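Local coordinates for polyketide synthase PksJ (Bacillus subtilis subsp. subtilis, PDB 4J1Q), which probably uses NADPH to reduce alpha- and beta-keto groups stereoselectively, as a ketoreductase domain of the bacillaene polyketide assembly line, at residues A[382-387]-A[430-435]. Sequence-based numbering, arbitrary orientation.
Sequences NWPLWE and VFVMEG. With NDP (NADPH dihydro-nicotinamide-adenine-dinucleotide phosphate), chain B.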
# COMPACT_ATOMS: atom_id res chain seq x y z
N ASN A 382 -1.62 -7.15 2.08
CA ASN A 382 -0.27 -7.27 1.56
C ASN A 382 0.04 -8.68 1.05
O ASN A 382 0.36 -9.59 1.85
CB ASN A 382 0.76 -6.85 2.59
CG ASN A 382 0.55 -5.44 3.06
OD1 ASN A 382 -0.16 -5.19 4.05
ND2 ASN A 382 1.18 -4.50 2.37
N TRP A 383 -0.15 -8.86 -0.26
CA TRP A 383 -0.02 -10.18 -0.88
C TRP A 383 1.41 -10.48 -1.16
O TRP A 383 2.17 -9.61 -1.63
CB TRP A 383 -0.75 -10.22 -2.22
CG TRP A 383 -2.25 -10.20 -2.14
CD1 TRP A 383 -3.11 -9.39 -2.88
CD2 TRP A 383 -3.13 -11.11 -1.38
NE1 TRP A 383 -4.42 -9.69 -2.60
CE2 TRP A 383 -4.51 -10.72 -1.71
CE3 TRP A 383 -2.93 -12.17 -0.50
CZ2 TRP A 383 -5.61 -11.39 -1.19
CZ3 TRP A 383 -4.04 -12.80 0.06
CH2 TRP A 383 -5.36 -12.43 -0.29
N PRO A 384 1.79 -11.76 -0.98
CA PRO A 384 3.05 -12.19 -1.53
C PRO A 384 2.91 -12.53 -3.02
O PRO A 384 1.83 -12.36 -3.61
CB PRO A 384 3.32 -13.46 -0.74
CG PRO A 384 1.95 -14.06 -0.57
CD PRO A 384 1.03 -12.87 -0.38
N LEU A 385 4.00 -13.03 -3.60
CA LEU A 385 4.01 -13.53 -4.98
C LEU A 385 2.98 -14.65 -5.11
O LEU A 385 3.08 -15.64 -4.40
CB LEU A 385 5.41 -14.06 -5.31
CG LEU A 385 5.86 -14.32 -6.76
CD1 LEU A 385 5.41 -15.68 -7.27
CD2 LEU A 385 5.46 -13.20 -7.71
N TRP A 386 1.97 -14.46 -5.95
CA TRP A 386 1.02 -15.54 -6.25
C TRP A 386 1.54 -16.56 -7.23
O TRP A 386 2.18 -16.22 -8.23
CB TRP A 386 -0.31 -15.00 -6.76
CG TRP A 386 -1.17 -14.37 -5.70
CD1 TRP A 386 -0.89 -13.22 -4.97
CD2 TRP A 386 -2.55 -14.73 -5.35
NE1 TRP A 386 -1.95 -12.88 -4.18
CE2 TRP A 386 -3.00 -13.73 -4.39
CE3 TRP A 386 -3.43 -15.72 -5.75
CZ2 TRP A 386 -4.23 -13.81 -3.76
CZ3 TRP A 386 -4.68 -15.80 -5.11
CH2 TRP A 386 -5.06 -14.86 -4.14
N GLU A 387 1.19 -17.81 -6.97
CA GLU A 387 1.64 -18.95 -7.74
C GLU A 387 1.33 -18.77 -9.22
O GLU A 387 2.20 -18.95 -10.08
CB GLU A 387 0.96 -20.21 -7.21
CG GLU A 387 1.54 -21.51 -7.72
CD GLU A 387 0.56 -22.66 -7.58
OE1 GLU A 387 -0.65 -22.38 -7.40
OE2 GLU A 387 0.97 -23.84 -7.66
N VAL A 430 -3.82 -6.59 6.32
CA VAL A 430 -3.47 -7.97 6.56
C VAL A 430 -2.28 -8.28 5.67
O VAL A 430 -2.32 -8.08 4.46
CB VAL A 430 -4.65 -8.90 6.18
CG1 VAL A 430 -4.18 -10.35 6.08
CG2 VAL A 430 -5.77 -8.78 7.21
N PHE A 431 -1.22 -8.77 6.26
CA PHE A 431 -0.02 -9.09 5.52
C PHE A 431 0.05 -10.61 5.35
O PHE A 431 0.09 -11.33 6.33
CB PHE A 431 1.20 -8.58 6.28
CG PHE A 431 2.51 -9.05 5.74
CD1 PHE A 431 3.43 -8.16 5.29
CD2 PHE A 431 2.85 -10.39 5.76
CE1 PHE A 431 4.67 -8.58 4.85
CE2 PHE A 431 4.06 -10.83 5.26
CZ PHE A 431 4.97 -9.91 4.80
N VAL A 432 0.05 -11.07 4.13
CA VAL A 432 -0.00 -12.50 3.89
C VAL A 432 1.30 -12.98 3.28
O VAL A 432 1.82 -12.39 2.34
CB VAL A 432 -1.15 -12.87 2.95
CG1 VAL A 432 -1.20 -14.39 2.74
CG2 VAL A 432 -2.46 -12.35 3.51
N MET A 433 1.81 -14.07 3.83
CA MET A 433 3.07 -14.63 3.40
C MET A 433 2.86 -16.12 3.25
O MET A 433 2.20 -16.73 4.08
CB MET A 433 4.07 -14.42 4.51
CG MET A 433 5.37 -13.80 4.07
SD MET A 433 6.21 -13.16 5.53
CE MET A 433 7.49 -12.14 4.78
N GLU A 434 3.43 -16.74 2.23
CA GLU A 434 3.44 -18.21 2.15
C GLU A 434 4.85 -18.72 1.94
O GLU A 434 5.56 -18.25 1.08
CB GLU A 434 2.55 -18.71 1.00
CG GLU A 434 1.11 -19.02 1.40
CD GLU A 434 0.75 -20.48 1.25
OE1 GLU A 434 0.45 -20.92 0.12
OE2 GLU A 434 0.73 -21.17 2.28
N GLY A 435 5.24 -19.74 2.70
CA GLY A 435 6.63 -20.19 2.69
C GLY A 435 6.86 -21.01 3.92
O GLY A 435 5.92 -21.42 4.57
PA NDP B . -1.51 -7.71 -13.55
O1A NDP B . -0.52 -6.68 -14.11
O2A NDP B . -1.84 -9.01 -14.22
O5B NDP B . -2.87 -6.95 -13.19
C5B NDP B . -2.91 -5.52 -13.09
C4B NDP B . -4.05 -5.08 -13.99
O4B NDP B . -4.29 -3.69 -13.76
C3B NDP B . -3.63 -5.18 -15.45
O3B NDP B . -4.64 -6.05 -16.04
C2B NDP B . -3.74 -3.76 -16.00
O2B NDP B . -4.48 -3.75 -17.26
C1B NDP B . -4.61 -3.04 -14.98
N9A NDP B . -4.16 -1.61 -14.92
C8A NDP B . -2.86 -1.15 -14.86
N7A NDP B . -2.91 0.24 -14.81
C5A NDP B . -4.26 0.63 -14.77
C6A NDP B . -4.92 1.85 -14.72
N6A NDP B . -4.24 3.05 -14.72
N1A NDP B . -6.28 1.88 -14.71
C2A NDP B . -7.00 0.74 -14.78
N3A NDP B . -6.38 -0.46 -14.87
C4A NDP B . -5.01 -0.55 -14.83
O3 NDP B . -1.03 -8.01 -12.04
PN NDP B . -1.87 -8.99 -11.08
O1N NDP B . -0.87 -10.10 -10.77
O2N NDP B . -3.27 -9.21 -11.61
O5D NDP B . -2.00 -8.08 -9.75
C5D NDP B . -3.26 -7.63 -9.24
C4D NDP B . -2.97 -6.63 -8.09
O4D NDP B . -2.44 -7.35 -6.96
C3D NDP B . -1.89 -5.62 -8.51
O3D NDP B . -2.23 -4.29 -8.04
C2D NDP B . -0.65 -6.14 -7.85
O2D NDP B . 0.19 -5.03 -7.50
C1D NDP B . -1.15 -6.91 -6.61
N1N NDP B . -0.27 -8.04 -6.29
C2N NDP B . -0.13 -9.10 -7.14
C3N NDP B . 0.76 -10.16 -6.85
C7N NDP B . 0.88 -11.35 -7.81
O7N NDP B . 1.40 -12.39 -7.39
N7N NDP B . 0.51 -11.23 -9.11
C4N NDP B . 1.58 -10.10 -5.69
C5N NDP B . 1.44 -8.97 -4.85
C6N NDP B . 0.51 -7.96 -5.19
P2B NDP B . -4.24 -2.60 -18.38
O1X NDP B . -2.71 -2.60 -18.54
O2X NDP B . -5.10 -3.17 -19.50
O3X NDP B . -4.78 -1.31 -17.79
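Val430 offers its backbone O to the N of Asn382, a 2.6 Å hydrogen bond within the parallel pairing of strands 429-435 and 377-383 in the Rossmann fold of this ketoreductase. The beta-branched valine suits an extended, buried strand, and its side chain packs on Met25 of strand 22-31, the antiparallel neighbour on the other flank.

Phe431 is the bridge partner of Asn382, and both side chains rise from the same sheet face. The phenyl CD1 comes 4.0 Å from Asn382 CB, meeting the aliphatic root of the asparagine while the ring also packs on helix 339-343. With CG beside its own backbone N (chi1 -58°), Asn382 turns its amide to polar partners: ND2 donates to Ser338 O and to Asp359, and OD1 accepts from Gln429 NE2, so a buried polar group is satisfied at both ends.

Val432 returns the backbone bond, its N donating to Asn382 O at 2.7 Å and nearly straight (168°). One N-H and one C=O of Asn382 thus grip residues on either side of Phe431, as parallel pairing requires. On the face opposite Asn382 and Phe431, Val432 runs alongside Trp383; CG2 lies 3.8 Å from CZ3 of the indole. Trp386 CZ2 sits over the centre of one face of this indole, 3.5 Å above its plane.

At Met433 and Glu434 the strands part. Pro384, which has no N-H to offer, ends the pairing; its CG lies 4.2 Å from Met433 CA and approaches the N of Glu434, whose acidic side chain suits its contact with Arg23 of strand 22-31. Trp383 CB already rests near the nicotinamide ring, and beyond Pro384 the N-H of Trp386 donates to the carboxamide O7N of NADPH, 2.6 Å from N, at 163°.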